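Local coordinates for capsular polysaccharide export system protein KpsC (Thermosulfurimonas dismutans, PDB 6MGB) that probably transfers Kdo from CMP-Kdo, as a GT-B glycosyltransferase, to build the beta-linked Kdo glycolipid on which Gram-negative capsules are assembled, at residues 115-120 and 292-297; 296-301 and 312-317. One frame throughout, in Å; residues are numbered along the deposited sequence.

Interaction 1 of 2, residues 115-120 and 292-297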
ATOM      1  N   GLY A 115      18.588   7.375  -4.022  1.00 29.38           N
ATOM      2  CA  GLY A 115      18.578   8.580  -3.213  1.00 36.63           C
ATOM      3  C   GLY A 115      18.211   9.826  -4.003  1.00 30.61           C
ATOM      4  O   GLY A 115      17.392   9.800  -4.928  1.00 28.52           O
ATOM      5  N   GLY A 116      18.833  10.939  -3.624  1.00 30.85           N
ATOM      6  CA  GLY A 116      18.497  12.238  -4.167  1.00 25.11           C
ATOM      7  C   GLY A 116      17.562  13.062  -3.308  1.00 30.41           C
ATOM      8  O   GLY A 116      17.115  14.124  -3.758  1.00 28.81           O
ATOM      9  N   TRP A 117      17.269  12.619  -2.085  1.00 29.62           N
ATOM     10  CA  TRP A 117      16.225  13.231  -1.273  1.00 26.18           C
ATOM     11  C   TRP A 117      16.512  13.253   0.221  1.00 25.13           C
ATOM     12  O   TRP A 117      15.746  13.888   0.952  1.00 28.41           O
ATOM     13  CB  TRP A 117      14.899  12.487  -1.497  1.00 30.16           C
ATOM     14  CG  TRP A 117      15.028  11.003  -1.317  1.00 30.20           C
ATOM     15  CD1 TRP A 117      15.298  10.079  -2.285  1.00 28.23           C
ATOM     16  CD2 TRP A 117      14.904  10.272  -0.091  1.00 25.62           C
ATOM     17  NE1 TRP A 117      15.348   8.820  -1.737  1.00 29.24           N
ATOM     18  CE2 TRP A 117      15.108   8.911  -0.392  1.00 32.95           C
ATOM     19  CE3 TRP A 117      14.640  10.637   1.231  1.00 29.06           C
ATOM     20  CZ2 TRP A 117      15.055   7.914   0.581  1.00 27.30           C
ATOM     21  CZ3 TRP A 117      14.584   9.646   2.198  1.00 30.99           C
ATOM     22  CH2 TRP A 117      14.793   8.301   1.867  1.00 30.64           C
ATOM     23  N   GLU A 118      17.562  12.595   0.706  1.00 25.48           N
ATOM     24  CA  GLU A 118      17.803  12.473   2.145  1.00 29.04           C
ATOM     25  C   GLU A 118      18.440  13.759   2.653  1.00 32.39           C
ATOM     26  O   GLU A 118      19.626  14.013   2.427  1.00 44.31           O
ATOM     27  CB  GLU A 118      18.690  11.271   2.446  1.00 28.31           C
ATOM     28  CG  GLU A 118      18.228   9.970   1.814  1.00 32.05           C
ATOM     29  CD  GLU A 118      18.868   9.713   0.465  1.00 35.19           C
ATOM     30  OE1 GLU A 118      19.079  10.686  -0.293  1.00 31.24           O
ATOM     31  OE2 GLU A 118      19.171   8.538   0.166  1.00 35.40           O
ATOM     32  N   THR A 119      17.654  14.573   3.349  1.00 27.13           N
ATOM     33  CA  THR A 119      18.148  15.788   3.969  1.00 32.22           C
ATOM     34  C   THR A 119      17.772  15.801   5.441  1.00 33.58           C
ATOM     35  O   THR A 119      16.778  15.187   5.839  1.00 30.46           O
ATOM     36  CB  THR A 119      17.571  17.040   3.296  1.00 38.20           C
ATOM     37  OG1 THR A 119      16.161  17.111   3.542  1.00 36.34           O
ATOM     38  CG2 THR A 119      17.815  16.999   1.809  1.00 34.55           C
ATOM     39  N   PRO A 120      18.548  16.498   6.273  1.00 35.05           N
ATOM     40  CA  PRO A 120      18.152  16.642   7.682  1.00 40.45           C
ATOM     41  C   PRO A 120      16.735  17.159   7.842  1.00 32.62           C
ATOM     42  O   PRO A 120      16.017  16.735   8.755  1.00 36.14           O
ATOM     43  CB  PRO A 120      19.185  17.637   8.232  1.00 38.64           C
ATOM     44  CG  PRO A 120      20.356  17.520   7.322  1.00 36.76           C
ATOM     45  CD  PRO A 120      19.802  17.210   5.971  1.00 35.13           C
ATOM     46  N   LEU A 292      12.939   4.363   4.648  1.00 23.07           N
ATOM     47  CA  LEU A 292      11.892   3.724   3.859  1.00 21.68           C
ATOM     48  C   LEU A 292      10.566   4.453   4.029  1.00 25.47           C
ATOM     49  O   LEU A 292       9.859   4.725   3.052  1.00 23.36           O
ATOM     50  CB  LEU A 292      11.766   2.258   4.273  1.00 29.29           C
ATOM     51  CG  LEU A 292      10.675   1.417   3.611  1.00 53.29           C
ATOM     52  CD1 LEU A 292      10.727   1.528   2.100  1.00 30.55           C
ATOM     53  CD2 LEU A 292      10.830  -0.030   4.042  1.00 45.51           C
ATOM     54  N   PHE A 293      10.218   4.787   5.273  1.00 26.26           N
ATOM     55  CA  PHE A 293       8.980   5.512   5.534  1.00 27.54           C
ATOM     56  C   PHE A 293       8.986   6.884   4.869  1.00 32.22           C
ATOM     57  O   PHE A 293       7.977   7.307   4.293  1.00 27.07           O
ATOM     58  CB  PHE A 293       8.776   5.644   7.044  1.00 22.86           C
ATOM     59  CG  PHE A 293       7.652   6.560   7.430  1.00 22.61           C
ATOM     60  CD1 PHE A 293       6.345   6.105   7.448  1.00 25.18           C
ATOM     61  CD2 PHE A 293       7.905   7.876   7.782  1.00 30.00           C
ATOM     62  CE1 PHE A 293       5.313   6.947   7.805  1.00 27.25           C
ATOM     63  CE2 PHE A 293       6.875   8.722   8.142  1.00 28.52           C
ATOM     64  CZ  PHE A 293       5.578   8.259   8.152  1.00 27.51           C
ATOM     65  N   ALA A 294      10.114   7.597   4.937  1.00 23.64           N
ATOM     66  CA  ALA A 294      10.185   8.933   4.353  1.00 21.58           C
ATOM     67  C   ALA A 294       9.886   8.898   2.859  1.00 20.97           C
ATOM     68  O   ALA A 294       9.076   9.684   2.355  1.00 22.85           O
ATOM     69  CB  ALA A 294      11.562   9.542   4.611  1.00 24.98           C
ATOM     70  N   ALA A 295      10.534   7.990   2.129  1.00 23.78           N
ATOM     71  CA  ALA A 295      10.294   7.894   0.693  1.00 28.64           C
ATOM     72  C   ALA A 295       8.879   7.405   0.401  1.00 24.82           C
ATOM     73  O   ALA A 295       8.181   7.965  -0.453  1.00 24.49           O
ATOM     74  CB  ALA A 295      11.324   6.964   0.053  1.00 26.02           C
ATOM     75  N   ALA A 296       8.437   6.363   1.107  1.00 21.73           N
ATOM     76  CA  ALA A 296       7.187   5.702   0.745  1.00 23.46           C
ATOM     77  C   ALA A 296       5.971   6.542   1.118  1.00 23.82           C
ATOM     78  O   ALA A 296       4.993   6.593   0.362  1.00 23.57           O
ATOM     79  CB  ALA A 296       7.109   4.330   1.413  1.00 23.94           C
ATOM     80  N   TYR A 297       5.999   7.198   2.279  1.00 26.42           N
ATOM     81  CA  TYR A 297       4.823   7.905   2.777  1.00 23.20           C
ATOM     82  C   TYR A 297       4.889   9.417   2.595  1.00 24.69           C
ATOM     83  O   TYR A 297       3.843  10.048   2.420  1.00 26.75           O
ATOM     84  CB  TYR A 297       4.601   7.581   4.261  1.00 24.81           C
ATOM     85  CG  TYR A 297       3.753   6.339   4.513  1.00 25.68           C
ATOM     86  CD1 TYR A 297       4.043   5.133   3.885  1.00 27.31           C
ATOM     87  CD2 TYR A 297       2.673   6.373   5.392  1.00 26.33           C
ATOM     88  CE1 TYR A 297       3.278   4.002   4.115  1.00 26.10           C
ATOM     89  CE2 TYR A 297       1.904   5.246   5.628  1.00 25.87           C
ATOM     90  CZ  TYR A 297       2.212   4.064   4.987  1.00 26.95           C
ATOM     91  OH  TYR A 297       1.455   2.935   5.210  1.00 30.23           O
TER
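Trp-117, whose ring packs on Ala-294 and Ala-295, gives its backbone N-H to Glu-118 OE1 at 3.2 Å. The bond is fairly straight (158°), but the donor approaches from above the carboxylate plane, 42° out of it. Gly-116 N adds a weak second bond to the same oxygen. The other carboxylate oxygen, Glu-118 OE2, forms a salt bridge with Arg-287. The folded-back Glu-118 lays its CG over one face of the indole, 3.5 Å above the ring plane. Ala-295 CB covers the opposite face near the rim, 3.9 Å from Trp-117 CZ2 and 4.1 Å from Trp-117 CH2. Ala-294 CB meets Trp-117 CZ3 obliquely at 3.9 Å. With chi1 at 52°, CG lies between the backbone N and the carbonyl carbon, and the six-membered ring reaches the helix. The small alanine side chains probably let the flat ring come close, and no hydrogen bond crosses the contact. Trp-117 NE1 is satisfied by Leu-111 O of helix 107-114. The 115-120 loop connects helix 107-114 to helix 120-135. Helix 289-299 packs against both, with Ala-295 on Leu-108 and Leu-112, and Ala-294 on Ala-126.

Interaction 2 of 2, residues 296-301 and 312-317; sequences AYLLYP and GNIFDV
Ile-314 meets Leu-298 and Tyr-297 where helix 314-322 begins, and a capping box formed by Asn-313 and Asp-316 closes that helix end. The two helices are joined by strands 302-305 and 310-312, neighbours in the mixed sheet. The chain therefore passes from helix 289-299 through this sheet edge to its C-terminal helix.

The contact is mainly apolar. Leu-298 and Ile-314 cross at about a right angle. Leu-298 CD1 lies 3.9 Å from Ile-314 CD1, and Leu-298 CG lies 4.0 Å from Ile-314 CG2. With chi1 at -171°, CG1 of Ile-314 points away from the backbone N, and the extended chain carries CD1 across to the other helix. There it meets the backbone as well, 3.8 Å from Tyr-297 O, while Tyr-297 CB lies a little farther off. Cutting the Ile-314 side chain back to an alanine is likely to open a gap beside Leu-298 CG and CD1 and Tyr-297 CB, and so to let the leucine end turn more freely. The isoleucine also packs on Tyr-303 of strand 302-305. Its CG2 lies over one face of the Phe-315 ring, near the rim.

The polar links are few. One water accepts from Ile-314 N at 3.0 Å and donates weakly to Leu-298 O, bridging the two backbones.

The capping bonds stay within 312-317. Asn-313 N donates to Asp-316 OD2 at 2.9 Å, meeting it from above the carboxylate plane, 37° out of it. In return Asn-313 OD1 takes Asp-316 N at 3.2 Å, with a C=O...donor angle of 161°. A weak bond from Phe-315 N reaches the same oxygen, which also lies in the plane of the Phe-315 ring, at its edge.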
ATOM      1  N   ALA A 296       8.437   6.363   1.107  1.00 21.73           N
ATOM      2  CA  ALA A 296       7.187   5.702   0.745  1.00 23.46           C
ATOM      3  C   ALA A 296       5.971   6.542   1.118  1.00 23.82           C
ATOM      4  O   ALA A 296       4.993   6.593   0.362  1.00 23.57           O
ATOM      5  CB  ALA A 296       7.109   4.330   1.413  1.00 23.94           C
ATOM      6  N   TYR A 297       5.999   7.198   2.279  1.00 26.42           N
ATOM      7  CA  TYR A 297       4.823   7.905   2.777  1.00 23.20           C
ATOM      8  C   TYR A 297       4.889   9.417   2.595  1.00 24.69           C
ATOM      9  O   TYR A 297       3.843  10.048   2.420  1.00 26.75           O
ATOM     10  CB  TYR A 297       4.601   7.581   4.261  1.00 24.81           C
ATOM     11  CG  TYR A 297       3.753   6.339   4.513  1.00 25.68           C
ATOM     12  CD1 TYR A 297       4.043   5.133   3.885  1.00 27.31           C
ATOM     13  CD2 TYR A 297       2.673   6.373   5.392  1.00 26.33           C
ATOM     14  CE1 TYR A 297       3.278   4.002   4.115  1.00 26.10           C
ATOM     15  CE2 TYR A 297       1.904   5.246   5.628  1.00 25.87           C
ATOM     16  CZ  TYR A 297       2.212   4.064   4.987  1.00 26.95           C
ATOM     17  OH  TYR A 297       1.455   2.935   5.210  1.00 30.23           O
ATOM     18  N   LEU A 298       6.077  10.024   2.627  1.00 26.23           N
ATOM     19  CA  LEU A 298       6.169  11.474   2.470  1.00 23.92           C
ATOM     20  C   LEU A 298       6.385  11.895   1.017  1.00 29.19           C
ATOM     21  O   LEU A 298       5.674  12.771   0.513  1.00 31.22           O
ATOM     22  CB  LEU A 298       7.291  12.032   3.353  1.00 26.02           C
ATOM     23  CG  LEU A 298       6.874  12.467   4.759  1.00 29.17           C
ATOM     24  CD1 LEU A 298       6.561  11.264   5.635  1.00 30.11           C
ATOM     25  CD2 LEU A 298       7.953  13.331   5.395  1.00 30.58           C
ATOM     26  N   LEU A 299       7.352  11.286   0.331  1.00 23.51           N
ATOM     27  CA  LEU A 299       7.730  11.728  -1.010  1.00 26.19           C
ATOM     28  C   LEU A 299       6.888  11.097  -2.113  1.00 25.08           C
ATOM     29  O   LEU A 299       6.517  11.779  -3.075  1.00 22.48           O
ATOM     30  CB  LEU A 299       9.203  11.407  -1.270  1.00 24.32           C
ATOM     31  CG  LEU A 299      10.230  11.973  -0.285  1.00 37.93           C
ATOM     32  CD1 LEU A 299      11.638  11.705  -0.795  1.00 34.11           C
ATOM     33  CD2 LEU A 299      10.017  13.461  -0.049  1.00 43.99           C
ATOM     34  N   TYR A 300       6.589   9.800  -1.998  1.00 23.50           N
ATOM     35  CA  TYR A 300       6.020   9.068  -3.128  1.00 21.32           C
ATOM     36  C   TYR A 300       4.574   9.464  -3.399  1.00 37.92           C
ATOM     37  O   TYR A 300       4.252   9.785  -4.555  1.00 24.13           O
ATOM     38  CB  TYR A 300       6.188   7.564  -2.878  1.00 25.86           C
ATOM     39  CG  TYR A 300       5.705   6.618  -3.954  1.00 19.79           C
ATOM     40  CD1 TYR A 300       6.171   6.698  -5.263  1.00 22.70           C
ATOM     41  CD2 TYR A 300       4.817   5.594  -3.638  1.00 26.40           C
ATOM     42  CE1 TYR A 300       5.735   5.805  -6.229  1.00 22.69           C
ATOM     43  CE2 TYR A 300       4.379   4.704  -4.591  1.00 24.13           C
ATOM     44  CZ  TYR A 300       4.840   4.809  -5.885  1.00 22.53           C
ATOM     45  OH  TYR A 300       4.401   3.910  -6.832  1.00 22.31           O
ATOM     46  N   PRO A 301       3.671   9.488  -2.421  1.00 24.95           N
ATOM     47  CA  PRO A 301       2.278   9.837  -2.716  1.00 24.56           C
ATOM     48  C   PRO A 301       2.091  11.335  -2.896  1.00 26.26           C
ATOM     49  O   PRO A 301       2.895  12.153  -2.447  1.00 28.79           O
ATOM     50  CB  PRO A 301       1.515   9.340  -1.479  1.00 24.66           C
ATOM     51  CG  PRO A 301       2.524   8.581  -0.643  1.00 24.64           C
ATOM     52  CD  PRO A 301       3.842   9.174  -0.996  1.00 26.31           C
ATOM     53  N   GLY A 312      -1.382  19.479  -0.990  1.00 29.06           N
ATOM     54  CA  GLY A 312      -0.848  19.593   0.353  1.00 27.05           C
ATOM     55  C   GLY A 312       0.235  18.576   0.648  1.00 26.96           C
ATOM     56  O   GLY A 312       0.932  18.121  -0.264  1.00 30.81           O
ATOM     57  N   ASN A 313       0.384  18.209   1.920  1.00 29.50           N
ATOM     58  CA  ASN A 313       1.412  17.270   2.347  1.00 25.94           C
ATOM     59  C   ASN A 313       0.801  16.290   3.340  1.00 25.99           C
ATOM     60  O   ASN A 313      -0.378  16.384   3.696  1.00 29.25           O
ATOM     61  CB  ASN A 313       2.614  18.008   2.952  1.00 28.97           C
ATOM     62  CG  ASN A 313       2.227  18.906   4.110  1.00 38.69           C
ATOM     63  OD1 ASN A 313       1.442  18.521   4.975  1.00 31.45           O
ATOM     64  ND2 ASN A 313       2.769  20.116   4.124  1.00 42.01           N
ATOM     65  N   ILE A 314       1.623  15.342   3.798  1.00 25.80           N
ATOM     66  CA  ILE A 314       1.125  14.271   4.654  1.00 26.57           C
ATOM     67  C   ILE A 314       0.522  14.830   5.934  1.00 30.67           C
ATOM     68  O   ILE A 314      -0.424  14.256   6.487  1.00 25.90           O
ATOM     69  CB  ILE A 314       2.257  13.267   4.958  1.00 28.33           C
ATOM     70  CG1 ILE A 314       1.694  12.033   5.669  1.00 31.51           C
ATOM     71  CG2 ILE A 314       3.347  13.932   5.790  1.00 28.43           C
ATOM     72  CD1 ILE A 314       2.712  10.931   5.896  1.00 31.12           C
ATOM     73  N   PHE A 315       1.053  15.949   6.430  1.00 25.83           N
ATOM     74  CA  PHE A 315       0.567  16.503   7.689  1.00 30.90           C
ATOM     75  C   PHE A 315      -0.841  17.068   7.551  1.00 26.31           C
ATOM     76  O   PHE A 315      -1.590  17.098   8.534  1.00 29.28           O
ATOM     77  CB  PHE A 315       1.536  17.575   8.187  1.00 34.48           C
ATOM     78  CG  PHE A 315       2.899  17.038   8.530  1.00 25.71           C
ATOM     79  CD1 PHE A 315       3.116  16.383   9.731  1.00 27.87           C
ATOM     80  CD2 PHE A 315       3.958  17.175   7.648  1.00 31.35           C
ATOM     81  CE1 PHE A 315       4.363  15.881  10.051  1.00 46.59           C
ATOM     82  CE2 PHE A 315       5.210  16.676   7.963  1.00 36.20           C
ATOM     83  CZ  PHE A 315       5.411  16.028   9.166  1.00 31.51           C
ATOM     84  N   ASP A 316      -1.223  17.514   6.353  1.00 29.26           N
ATOM     85  CA  ASP A 316      -2.597  17.956   6.142  1.00 30.51           C
ATOM     86  C   ASP A 316      -3.571  16.795   6.291  1.00 30.37           C
ATOM     87  O   ASP A 316      -4.649  16.947   6.879  1.00 33.69           O
ATOM     88  CB  ASP A 316      -2.740  18.595   4.761  1.00 29.01           C
ATOM     89  CG  ASP A 316      -1.873  19.825   4.595  1.00 29.89           C
ATOM     90  OD1 ASP A 316      -1.752  20.605   5.564  1.00 31.82           O
ATOM     91  OD2 ASP A 316      -1.312  20.010   3.496  1.00 29.64           O
ATOM     92  N   VAL A 317      -3.208  15.624   5.767  1.00 29.41           N
ATOM     93  CA  VAL A 317      -4.086  14.463   5.864  1.00 29.59           C
ATOM     94  C   VAL A 317      -4.084  13.907   7.282  1.00 35.06           C
ATOM     95  O   VAL A 317      -5.131  13.507   7.805  1.00 42.16           O
ATOM     96  CB  VAL A 317      -3.672  13.403   4.824  1.00 28.88           C
ATOM     97  CG1 VAL A 317      -4.309  12.053   5.125  1.00 31.84           C
ATOM     98  CG2 VAL A 317      -4.064  13.869   3.427  1.00 28.82           C
TER
HETATM   99  O   HOH W   1       4.288  15.043   2.472  1.00 28.39           O

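Interactions 1 and 2 share helix 289-299, with centres 11 Å apart. Probable hydrogen bonds along the helix join them, such as Leu-299 N to Ala-294 O at 3.1 Å. Side chains also connect them: Trp-117 CB lies 3.4 Å from Leu-299 CD1, and Phe-293 CE2 lies 3.6 Å from Leu-298 CD1. Interaction 1 is away from the annotated sites. Interaction 2 comes nearer through Tyr-297, whose side chain is about 6 Å from the bound cytidine-5'-monophosphate. Tyr-297 OH makes a weak hydrogen bond to Gln-248 NE2, and Gln-248 is a CMP-binding residue. The shared helix thus runs from the 115-120 loop to the edge of the nucleotide pocket.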